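PDB 1U5Z: tumor necrosis factor ligand superfamily member 13 from Mus musculus, which is a homotrimeric cytokine of the tumor necrosis factor family that binds the receptors TACI and BCMA and takes part in regulating tumor cell growth. Local coordinates for residues M68-S73 with I115-P120. Numbering follows the deposited sequence.
Sequences MGQVVS and ITVKIP
Val71 and Lys118 form an antiparallel hydrogen-bonded pair, with Val71 N to Lys118 O at 2.8 Å and Lys118 N to Val71 O at 3.1 Å. The first is the shorter but more bent, 138° at its hydrogen, whereas the return bond is nearly straight at 170°. Two residues along, Ser73 and Thr116 repeat the two-bond pattern. Between these pairs lies the non-hydrogen-bonded pair Val72 and Val117, where Val72 CA lies 3.3 Å from Thr116 O in a CA-H...O contact, giving that carbonyl a second, weaker partner. Val72 CG1, anti to the backbone N (chi1 -176°), reaches Ile115 CG2, while its CG2 meets Val117 CG2 at 4.2 Å. The paired strands belong to the jelly-roll β-sandwich of the TNF homology domain, and this valine face turns inward, where Leu55 and Ser57 of strand 51-61 cover Val72. On the other face Val71 CG2 touches Pro120 CG at 4.0 Å, and the buried Ser73 OG, 3.8 Å from Thr116 OG1, has no hydrogen-bond partner in the model. Nearer Met68, Ile119 lays CG1 against the backbone oxygen Gly69 O at 3.5 Å, and the Met68 side chain crosses that of Ile119 at about a right angle, with Met68 CG and SD both against Ile119 CG2. Gln70 lies alongside Val117 on the inward face, its amide held by a hydrogen bond from NE2 to Ser57 O.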
ATOM      1  N   MET A  68      -1.080  -9.419 -16.213  1.00 50.12           N
ATOM      2  CA  MET A  68      -1.967  -9.893 -15.157  1.00 49.84           C
ATOM      3  C   MET A  68      -2.049  -8.960 -13.951  1.00 46.62           C
ATOM      4  O   MET A  68      -1.255  -8.036 -13.786  1.00 46.55           O
ATOM      5  CB  MET A  68      -1.579 -11.301 -14.697  1.00 51.96           C
ATOM      6  CG  MET A  68      -2.680 -12.326 -14.914  1.00 53.74           C
ATOM      7  SD  MET A  68      -2.207 -13.967 -14.348  1.00 56.75           S
ATOM      8  CE  MET A  68      -1.215 -14.429 -15.627  1.00 56.53           C
ATOM      9  N   GLY A  69      -3.036  -9.234 -13.113  1.00 41.76           N
ATOM     10  CA  GLY A  69      -3.265  -8.460 -11.920  1.00 37.60           C
ATOM     11  C   GLY A  69      -4.539  -8.872 -11.216  1.00 35.10           C
ATOM     12  O   GLY A  69      -5.267  -9.753 -11.673  1.00 32.78           O
ATOM     13  N   GLN A  70      -4.810  -8.200 -10.107  1.00 32.03           N
ATOM     14  CA  GLN A  70      -5.949  -8.506  -9.244  1.00 34.01           C
ATOM     15  C   GLN A  70      -7.036  -7.440  -9.386  1.00 34.49           C
ATOM     16  O   GLN A  70      -6.735  -6.274  -9.633  1.00 35.06           O
ATOM     17  CB  GLN A  70      -5.495  -8.602  -7.779  1.00 34.55           C
ATOM     18  CG  GLN A  70      -4.213  -7.801  -7.445  1.00 36.07           C
ATOM     19  CD  GLN A  70      -4.015  -7.611  -5.966  1.00 42.68           C
ATOM     20  OE1 GLN A  70      -4.857  -8.024  -5.174  1.00 52.45           O
ATOM     21  NE2 GLN A  70      -2.916  -6.988  -5.582  1.00 42.11           N
ATOM     22  N   VAL A  71      -8.292  -7.848  -9.195  1.00 33.36           N
ATOM     23  CA  VAL A  71      -9.454  -6.962  -9.319  1.00 31.68           C
ATOM     24  C   VAL A  71     -10.330  -7.102  -8.073  1.00 29.77           C
ATOM     25  O   VAL A  71     -10.983  -8.118  -7.878  1.00 32.81           O
ATOM     26  CB  VAL A  71     -10.288  -7.294 -10.578  1.00 30.75           C
ATOM     27  CG1 VAL A  71     -11.536  -6.411 -10.660  1.00 29.77           C
ATOM     28  CG2 VAL A  71      -9.441  -7.146 -11.841  1.00 30.73           C
ATOM     29  N   VAL A  72     -10.334  -6.075  -7.231  1.00 30.02           N
ATOM     30  CA  VAL A  72     -11.116  -6.078  -6.000  1.00 26.73           C
ATOM     31  C   VAL A  72     -12.419  -5.324  -6.212  1.00 26.49           C
ATOM     32  O   VAL A  72     -12.404  -4.133  -6.505  1.00 26.52           O
ATOM     33  CB  VAL A  72     -10.344  -5.442  -4.855  1.00 26.98           C
ATOM     34  CG1 VAL A  72     -11.136  -5.544  -3.564  1.00 28.19           C
ATOM     35  CG2 VAL A  72      -8.981  -6.117  -4.700  1.00 28.08           C
ATOM     36  N   SER A  73     -13.539  -6.023  -6.044  1.00 24.36           N
ATOM     37  CA  SER A  73     -14.859  -5.466  -6.307  1.00 25.45           C
ATOM     38  C   SER A  73     -15.841  -5.737  -5.183  1.00 25.27           C
ATOM     39  O   SER A  73     -15.581  -6.531  -4.295  1.00 22.50           O
ATOM     40  CB  SER A  73     -15.397  -6.025  -7.635  1.00 27.18           C
ATOM     41  OG  SER A  73     -14.493  -6.971  -8.189  1.00 30.01           O
ATOM     42  N   ILE A 115     -17.501  -9.039  -1.177  1.00 30.79           N
ATOM     43  CA  ILE A 115     -16.205  -8.561  -1.634  1.00 29.42           C
ATOM     44  C   ILE A 115     -15.473  -9.711  -2.313  1.00 31.68           C
ATOM     45  O   ILE A 115     -15.399 -10.811  -1.765  1.00 30.41           O
ATOM     46  CB  ILE A 115     -15.369  -8.047  -0.450  1.00 28.50           C
ATOM     47  CG1 ILE A 115     -16.159  -7.004   0.358  1.00 29.42           C
ATOM     48  CG2 ILE A 115     -14.035  -7.450  -0.964  1.00 23.91           C
ATOM     49  CD1 ILE A 115     -16.266  -5.617  -0.303  1.00 28.12           C
ATOM     50  N   THR A 116     -14.939  -9.459  -3.505  1.00 34.04           N
ATOM     51  CA  THR A 116     -14.175 -10.473  -4.233  1.00 37.29           C
ATOM     52  C   THR A 116     -12.810  -9.974  -4.655  1.00 37.38           C
ATOM     53  O   THR A 116     -12.596  -8.775  -4.837  1.00 36.97           O
ATOM     54  CB  THR A 116     -14.934 -10.987  -5.480  1.00 38.73           C
ATOM     55  OG1 THR A 116     -15.645  -9.914  -6.119  1.00 42.28           O
ATOM     56  CG2 THR A 116     -16.016 -11.984  -5.080  1.00 38.85           C
ATOM     57  N   VAL A 117     -11.893 -10.923  -4.796  1.00 36.75           N
ATOM     58  CA  VAL A 117     -10.576 -10.672  -5.357  1.00 36.83           C
ATOM     59  C   VAL A 117     -10.426 -11.661  -6.509  1.00 34.35           C
ATOM     60  O   VAL A 117     -10.170 -12.840  -6.288  1.00 34.54           O
ATOM     61  CB  VAL A 117      -9.468 -10.869  -4.293  1.00 35.68           C
ATOM     62  CG1 VAL A 117      -8.093 -10.581  -4.880  1.00 36.45           C
ATOM     63  CG2 VAL A 117      -9.715  -9.973  -3.106  1.00 36.50           C
ATOM     64  N   LYS A 118     -10.640 -11.182  -7.728  1.00 33.52           N
ATOM     65  CA  LYS A 118     -10.577 -12.020  -8.919  1.00 33.29           C
ATOM     66  C   LYS A 118      -9.408 -11.652  -9.818  1.00 31.30           C
ATOM     67  O   LYS A 118      -8.976 -10.509  -9.856  1.00 28.99           O
ATOM     68  CB  LYS A 118     -11.870 -11.885  -9.723  1.00 34.64           C
ATOM     69  CG  LYS A 118     -13.085 -12.438  -9.016  1.00 36.43           C
ATOM     70  CD  LYS A 118     -14.366 -12.085  -9.748  1.00 36.21           C
ATOM     71  CE  LYS A 118     -15.567 -12.589  -8.979  1.00 36.74           C
ATOM     72  NZ  LYS A 118     -16.845 -12.180  -9.604  1.00 38.07           N
ATOM     73  N   ILE A 119      -8.920 -12.638 -10.562  1.00 31.39           N
ATOM     74  CA  ILE A 119      -7.887 -12.433 -11.565  1.00 30.42           C
ATOM     75  C   ILE A 119      -8.474 -12.845 -12.907  1.00 29.12           C
ATOM     76  O   ILE A 119      -8.866 -14.002 -13.057  1.00 27.83           O
ATOM     77  CB  ILE A 119      -6.654 -13.263 -11.208  1.00 30.71           C
ATOM     78  CG1 ILE A 119      -6.038 -12.708  -9.924  1.00 33.05           C
ATOM     79  CG2 ILE A 119      -5.624 -13.236 -12.351  1.00 30.17           C
ATOM     80  CD1 ILE A 119      -5.208 -13.680  -9.206  1.00 35.39           C
ATOM     81  N   PRO A 120      -8.531 -11.925 -13.880  1.00 29.30           N
ATOM     82  CA  PRO A 120      -9.283 -12.165 -15.128  1.00 26.65           C
ATOM     83  C   PRO A 120      -8.726 -13.225 -16.088  1.00 26.30           C
ATOM     84  O   PRO A 120      -9.292 -13.365 -17.173  1.00 27.07           O
ATOM     85  CB  PRO A 120      -9.275 -10.793 -15.823  1.00 27.29           C
ATOM     86  CG  PRO A 120      -8.796  -9.816 -14.787  1.00 28.03           C
ATOM     87  CD  PRO A 120      -7.901 -10.590 -13.879  1.00 27.86           C
TER